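Local coordinates for extracellular protein containing a SCP domain (Bacillus anthracis, PDB 4IFA) that is of unknown function but carries an SCP domain of the cysteine-rich secretory protein family and is an extracellular protein regarded as a vaccine candidate, at residues A287-A292 / F331-F336; Q222-L227 / L323-Y328. One frame throughout, in Å; residues are numbered along the deposited sequence.

Following the chain from its N terminus, helix 210-234 comes first and supplies 222-227, strand 286-293 supplies 287-292, and strands 322-328 and 331-338 supply 323-328 and 331-336. Interaction 2 closes a loop with 95 residues between its segments, and interaction 1 one with 38. The segments alternate along the chain, so the two loops cross. Interaction 1 joins strand 286-293 at the sheet's edge to strand 331-338; interaction 2 lays the long helix on strand 322-328, the neighbour of 331-338 on its other side. Their centres are 9 Å apart, and the two meet through backbone pairing of Thr333 with Gly326 and of Asn335 with Gly324, tying helix and edge strand to one four-stranded sheet.

Interaction 1. Residues A287-A292 / F331-F336; sequences AGENIA and FYTQNF
Asn290 and Gln334 face each other as a hydrogen-bonded pair of two antiparallel strands in the alpha-beta-alpha sandwich of the SCP domain. The strand directions differ by 167°, and six backbone bonds, two each at Gly288-Phe336, Asn290-Gln334 and Ala292-Tyr332, fix the register. The Gln334 N to Asn290 O bond measures 2.8 Å.

The side chain of Asn290 can be traced outward. Its chi1 of -72° sets CG beside its own backbone N. CB lies 3.4 Å from Gln334 OE1, and CG stays alongside the same oxygen. At the tip, ND2 donates to Gln334 OE1 at 2.9 Å, meeting that oxygen almost straight on along the C=O axis. The two side chains run side by side in the same direction. ND2 has a second acceptor in His311 O, and OD1 accepts from Asn314 ND2, so three bonds hold this buried amide in position, two of them to the helix 309-315 region.

On the face carrying Glu289, Ile291 and Thr333, the extended Glu289 crosses Thr333 obliquely, with OE2 3.6 Å from Thr333 CG2. Its OE1 is hydrogen-bonded to His265 ND1, and this Glu289-His265 pair is consistent with the His and Glu of the central cleft of CAP-family domains. Separately, OE2 forms a salt bridge with Arg276. Ile291 CG2 packs 3.6 Å from Thr333 OG1, which is itself bonded to Ser254.

Back on the Asn290 face, the Phe336 ring stands 76° from the Asn290 amide plane and turns its edge to that group: ND2 lies 3.8 Å from Phe336 CE2.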
loop_
_atom_site.group_PDB
_atom_site.type_symbol
_atom_site.label_atom_id
_atom_site.label_comp_id
_atom_site.label_asym_id
_atom_site.label_seq_id
_atom_site.Cartn_x
_atom_site.Cartn_y
_atom_site.Cartn_z
ATOM N N ALA A 287 -23.197 6.521 -2.294
ATOM C CA ALA A 287 -22.076 6.298 -1.390
ATOM C C ALA A 287 -21.755 4.814 -1.286
ATOM O O ALA A 287 -22.620 3.950 -1.501
ATOM C CB ALA A 287 -22.346 6.851 -0.013
ATOM N N GLY A 288 -20.507 4.541 -0.969
ATOM C CA GLY A 288 -20.029 3.173 -0.716
ATOM C C GLY A 288 -18.907 3.200 0.298
ATOM O O GLY A 288 -18.286 4.224 0.509
ATOM N N GLU A 289 -18.657 2.058 0.934
ATOM C CA GLU A 289 -17.624 1.977 1.964
ATOM C C GLU A 289 -16.832 0.689 1.917
ATOM O O GLU A 289 -17.414 -0.370 1.769
ATOM C CB GLU A 289 -18.267 2.064 3.344
ATOM C CG GLU A 289 -17.348 1.812 4.547
ATOM C CD GLU A 289 -18.068 2.136 5.840
ATOM O OE1 GLU A 289 -18.803 1.256 6.359
ATOM O OE2 GLU A 289 -17.913 3.279 6.297
ATOM N N ASN A 290 -15.508 0.815 2.097
ATOM C CA ASN A 290 -14.659 -0.333 2.354
ATOM C C ASN A 290 -14.016 -0.120 3.728
ATOM O O ASN A 290 -13.500 0.948 4.003
ATOM C CB ASN A 290 -13.527 -0.501 1.321
ATOM C CG ASN A 290 -14.010 -0.969 -0.011
ATOM O OD1 ASN A 290 -15.065 -1.596 -0.122
ATOM N ND2 ASN A 290 -13.200 -0.732 -1.063
ATOM N N ILE A 291 -14.005 -1.170 4.538
ATOM C CA ILE A 291 -13.376 -1.171 5.854
ATOM C C ILE A 291 -12.355 -2.304 5.955
ATOM O O ILE A 291 -12.477 -3.349 5.315
ATOM C CB ILE A 291 -14.410 -1.236 7.045
ATOM C CG1 ILE A 291 -15.424 -2.345 6.828
ATOM C CG2 ILE A 291 -15.091 0.136 7.214
ATOM C CD1 ILE A 291 -16.387 -2.538 8.047
ATOM N N ALA A 292 -11.297 -2.043 6.734
ATOM C CA ALA A 292 -10.240 -3.014 6.999
ATOM C C ALA A 292 -9.665 -2.779 8.372
ATOM O O ALA A 292 -9.652 -1.659 8.871
ATOM C CB ALA A 292 -9.107 -2.844 5.982
ATOM N N PHE A 331 -7.155 0.751 11.748
ATOM C CA PHE A 331 -8.503 0.665 11.210
ATOM C C PHE A 331 -8.523 1.647 10.043
ATOM O O PHE A 331 -8.218 2.831 10.213
ATOM C CB PHE A 331 -9.567 1.003 12.289
ATOM C CG PHE A 331 -9.784 -0.097 13.285
ATOM C CD1 PHE A 331 -10.897 -0.936 13.201
ATOM C CD2 PHE A 331 -8.815 -0.368 14.239
ATOM C CE1 PHE A 331 -11.039 -1.980 14.073
ATOM C CE2 PHE A 331 -8.980 -1.409 15.133
ATOM C CZ PHE A 331 -10.086 -2.208 15.011
ATOM N N TYR A 332 -8.889 1.130 8.882
ATOM C CA TYR A 332 -8.854 1.850 7.619
ATOM C C TYR A 332 -10.209 1.860 6.966
ATOM O O TYR A 332 -10.847 0.807 6.809
ATOM C CB TYR A 332 -7.897 1.116 6.643
ATOM C CG TYR A 332 -6.527 0.762 7.213
ATOM C CD1 TYR A 332 -5.429 1.609 7.033
ATOM C CD2 TYR A 332 -6.319 -0.424 7.891
ATOM C CE1 TYR A 332 -4.188 1.298 7.512
ATOM C CE2 TYR A 332 -5.048 -0.738 8.398
ATOM C CZ TYR A 332 -3.992 0.116 8.201
ATOM O OH TYR A 332 -2.742 -0.182 8.703
ATOM N N THR A 333 -10.700 3.064 6.625
ATOM C CA THR A 333 -11.999 3.217 5.999
ATOM C C THR A 333 -11.937 4.093 4.762
ATOM O O THR A 333 -11.437 5.209 4.816
ATOM C CB THR A 333 -13.001 3.876 6.993
ATOM O OG1 THR A 333 -13.164 3.044 8.150
ATOM C CG2 THR A 333 -14.377 4.108 6.393
ATOM N N GLN A 334 -12.469 3.569 3.661
ATOM C CA GLN A 334 -12.721 4.353 2.451
ATOM C C GLN A 334 -14.198 4.665 2.402
ATOM O O GLN A 334 -15.028 3.742 2.495
ATOM C CB GLN A 334 -12.392 3.560 1.185
ATOM C CG GLN A 334 -10.929 3.317 0.919
ATOM C CD GLN A 334 -10.693 2.451 -0.310
ATOM O OE1 GLN A 334 -11.361 1.433 -0.511
ATOM N NE2 GLN A 334 -9.742 2.864 -1.169
ATOM N N ASN A 335 -14.533 5.938 2.177
ATOM C CA ASN A 335 -15.903 6.342 1.886
ATOM C C ASN A 335 -15.896 6.987 0.496
ATOM O O ASN A 335 -15.271 8.022 0.244
ATOM C CB ASN A 335 -16.516 7.250 2.955
ATOM C CG ASN A 335 -16.915 6.512 4.223
ATOM O OD1 ASN A 335 -16.850 5.245 4.326
ATOM N ND2 ASN A 335 -17.321 7.286 5.214
ATOM N N PHE A 336 -16.596 6.332 -0.428
ATOM C CA PHE A 336 -16.716 6.753 -1.811
ATOM C C PHE A 336 -18.028 7.507 -1.951
ATOM O O PHE A 336 -19.042 7.118 -1.361
ATOM C CB PHE A 336 -16.795 5.521 -2.748
ATOM C CG PHE A 336 -15.585 4.631 -2.754
ATOM C CD1 PHE A 336 -14.616 4.800 -3.726
ATOM C CD2 PHE A 336 -15.437 3.617 -1.821
ATOM C CE1 PHE A 336 -13.507 3.986 -3.759
ATOM C CE2 PHE A 336 -14.312 2.812 -1.823
ATOM C CZ PHE A 336 -13.354 3.003 -2.807
#

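Interaction 2. Residues Q222-L227 / L323-Y328; sequences QQIFDL and LGVGVY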
loop_
_atom_site.group_PDB
_atom_site.type_symbol
_atom_site.label_atom_id
_atom_site.label_comp_id
_atom_site.label_asym_id
_atom_site.label_seq_id
_atom_site.Cartn_x
_atom_site.Cartn_y
_atom_site.Cartn_z
ATOM N N GLN A 222 -3.516 9.310 2.696
ATOM C CA GLN A 222 -3.135 9.826 1.377
ATOM C C GLN A 222 -2.569 8.724 0.485
ATOM O O GLN A 222 -2.842 8.677 -0.701
ATOM C CB GLN A 222 -2.148 10.985 1.480
ATOM C CG GLN A 222 -1.855 11.572 0.113
ATOM C CD GLN A 222 -3.040 12.261 -0.510
ATOM O OE1 GLN A 222 -3.843 12.891 0.183
ATOM N NE2 GLN A 222 -3.139 12.177 -1.828
ATOM N N GLN A 223 -1.800 7.814 1.046
ATOM C CA GLN A 223 -1.277 6.679 0.236
ATOM C C GLN A 223 -2.446 5.854 -0.304
ATOM O O GLN A 223 -2.470 5.504 -1.483
ATOM C CB GLN A 223 -0.310 5.807 1.018
ATOM C CG GLN A 223 0.956 6.540 1.417
ATOM C CD GLN A 223 1.830 5.726 2.277
ATOM O OE1 GLN A 223 1.811 4.508 2.295
ATOM N NE2 GLN A 223 2.700 6.430 2.992
ATOM N N ILE A 224 -3.426 5.529 0.539
ATOM C CA ILE A 224 -4.567 4.776 0.038
ATOM C C ILE A 224 -5.241 5.558 -1.084
ATOM O O ILE A 224 -5.685 4.964 -2.085
ATOM C CB ILE A 224 -5.573 4.419 1.175
ATOM C CG1 ILE A 224 -4.976 3.333 2.061
ATOM C CG2 ILE A 224 -6.942 3.974 0.585
ATOM C CD1 ILE A 224 -5.746 3.123 3.401
ATOM N N PHE A 225 -5.457 6.846 -0.903
ATOM C CA PHE A 225 -6.062 7.666 -1.952
ATOM C C PHE A 225 -5.335 7.605 -3.290
ATOM O O PHE A 225 -5.919 7.251 -4.321
ATOM C CB PHE A 225 -6.236 9.103 -1.472
ATOM C CG PHE A 225 -6.726 10.031 -2.521
ATOM C CD1 PHE A 225 -8.090 10.078 -2.876
ATOM C CD2 PHE A 225 -5.857 10.864 -3.193
ATOM C CE1 PHE A 225 -8.540 10.941 -3.876
ATOM C CE2 PHE A 225 -6.319 11.722 -4.188
ATOM C CZ PHE A 225 -7.661 11.763 -4.518
ATOM N N ASP A 226 -4.056 7.907 -3.273
ATOM C CA ASP A 226 -3.288 7.890 -4.514
ATOM C C ASP A 226 -3.237 6.495 -5.142
ATOM O O ASP A 226 -3.343 6.358 -6.368
ATOM C CB ASP A 226 -1.860 8.364 -4.262
ATOM C CG ASP A 226 -1.750 9.830 -4.021
ATOM O OD1 ASP A 226 -2.587 10.610 -4.510
ATOM O OD2 ASP A 226 -0.754 10.266 -3.363
ATOM N N LEU A 227 -3.059 5.457 -4.321
ATOM C CA LEU A 227 -2.926 4.114 -4.848
ATOM C C LEU A 227 -4.276 3.615 -5.362
ATOM O O LEU A 227 -4.317 2.770 -6.242
ATOM C CB LEU A 227 -2.302 3.206 -3.772
ATOM C CG LEU A 227 -0.880 3.562 -3.370
ATOM C CD1 LEU A 227 -0.481 2.734 -2.120
ATOM C CD2 LEU A 227 0.043 3.265 -4.553
ATOM N N LEU A 323 -13.679 10.460 -3.075
ATOM C CA LEU A 323 -13.189 9.541 -2.065
ATOM C C LEU A 323 -12.616 10.273 -0.892
ATOM O O LEU A 323 -11.794 11.170 -1.065
ATOM C CB LEU A 323 -12.105 8.608 -2.638
ATOM C CG LEU A 323 -11.395 7.621 -1.725
ATOM C CD1 LEU A 323 -12.377 6.692 -1.029
ATOM C CD2 LEU A 323 -10.308 6.862 -2.487
ATOM N N GLY A 324 -13.049 9.892 0.301
ATOM C CA GLY A 324 -12.377 10.333 1.525
ATOM C C GLY A 324 -11.904 9.058 2.219
ATOM O O GLY A 324 -12.592 8.044 2.276
ATOM N N VAL A 325 -10.695 9.088 2.749
ATOM C CA VAL A 325 -10.107 7.946 3.456
ATOM C C VAL A 325 -9.854 8.400 4.875
ATOM O O VAL A 325 -9.313 9.466 5.087
ATOM C CB VAL A 325 -8.754 7.488 2.820
ATOM C CG1 VAL A 325 -8.283 6.219 3.481
ATOM C CG2 VAL A 325 -8.868 7.267 1.275
ATOM N N GLY A 326 -10.199 7.544 5.832
ATOM C CA GLY A 326 -9.976 7.833 7.256
ATOM C C GLY A 326 -9.343 6.638 7.933
ATOM O O GLY A 326 -9.856 5.526 7.843
ATOM N N VAL A 327 -8.262 6.877 8.653
ATOM C CA VAL A 327 -7.475 5.841 9.329
ATOM C C VAL A 327 -7.310 6.232 10.786
ATOM O O VAL A 327 -7.104 7.403 11.097
ATOM C CB VAL A 327 -6.091 5.660 8.646
ATOM C CG1 VAL A 327 -5.228 4.667 9.406
ATOM C CG2 VAL A 327 -6.266 5.280 7.136
ATOM N N TYR A 328 -7.479 5.247 11.675
ATOM C CA TYR A 328 -7.295 5.419 13.108
ATOM C C TYR A 328 -6.585 4.159 13.589
ATOM O O TYR A 328 -7.135 3.062 13.511
ATOM C CB TYR A 328 -8.626 5.617 13.835
ATOM C CG TYR A 328 -8.475 6.019 15.266
ATOM C CD1 TYR A 328 -8.226 7.338 15.578
ATOM C CD2 TYR A 328 -8.544 5.085 16.276
ATOM C CE1 TYR A 328 -8.081 7.747 16.928
ATOM C CE2 TYR A 328 -8.412 5.470 17.605
ATOM C CZ TYR A 328 -8.175 6.803 17.910
ATOM O OH TYR A 328 -8.021 7.203 19.245
#
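Val325 holds chi1 at -173°, which places CG1 anti to its backbone N and sends both methyls across to Ile224. On the helix, Phe225 has its CG anti to the backbone N as well (chi1 175°), an orientation that swings the ring out from the helix flank and brings its CD1 up to Leu323. These two pairs make up most of the contact between 222-227 and 323-328. The axes of the two short segments approach to 8.2 Å, with 146° between their directions.

Ile224 crosses Val325 at a slant and meets it with its beta-branch. Ile224 CG2 is 3.9 Å from Val325 CG2 and equally near Val325 CG1, so this one methyl sits against both branches of the valine. The other arm of the isoleucine runs on past it, with CD1 4.0 Å from Val325 CG1 and 4.3 Å from Val327 CG2. Val325 CG2 also reaches the helix backbone, lying 4.1 Å from Phe225 N, and it touches Phe225 CB at 4.2 Å. Leu323 and Phe225 slide past each other in opposite directions, and Phe225 CD1 comes within 3.9 Å of Leu323 CD2, which approaches the ring obliquely. The contact is therefore wholly apolar, made at ordinary van der Waals separations, and buries 234 Å² in all.

In the extended strand every second residue, Leu323, Val325 and Val327, points its side chain at the helix, and Gly324 and Gly326 come between. The strand is hydrogen-bonded on one edge to 241-242 and on the other to 331-338. Ile224 also packs on Tyr332 and Gln334 of that strand and on Trp305 of helix 298-306, while Trp242 meets the Phe225 ring edge-to-face. Helix 210-234 thus lies over one face of the four-stranded sheet, beside helix 298-306.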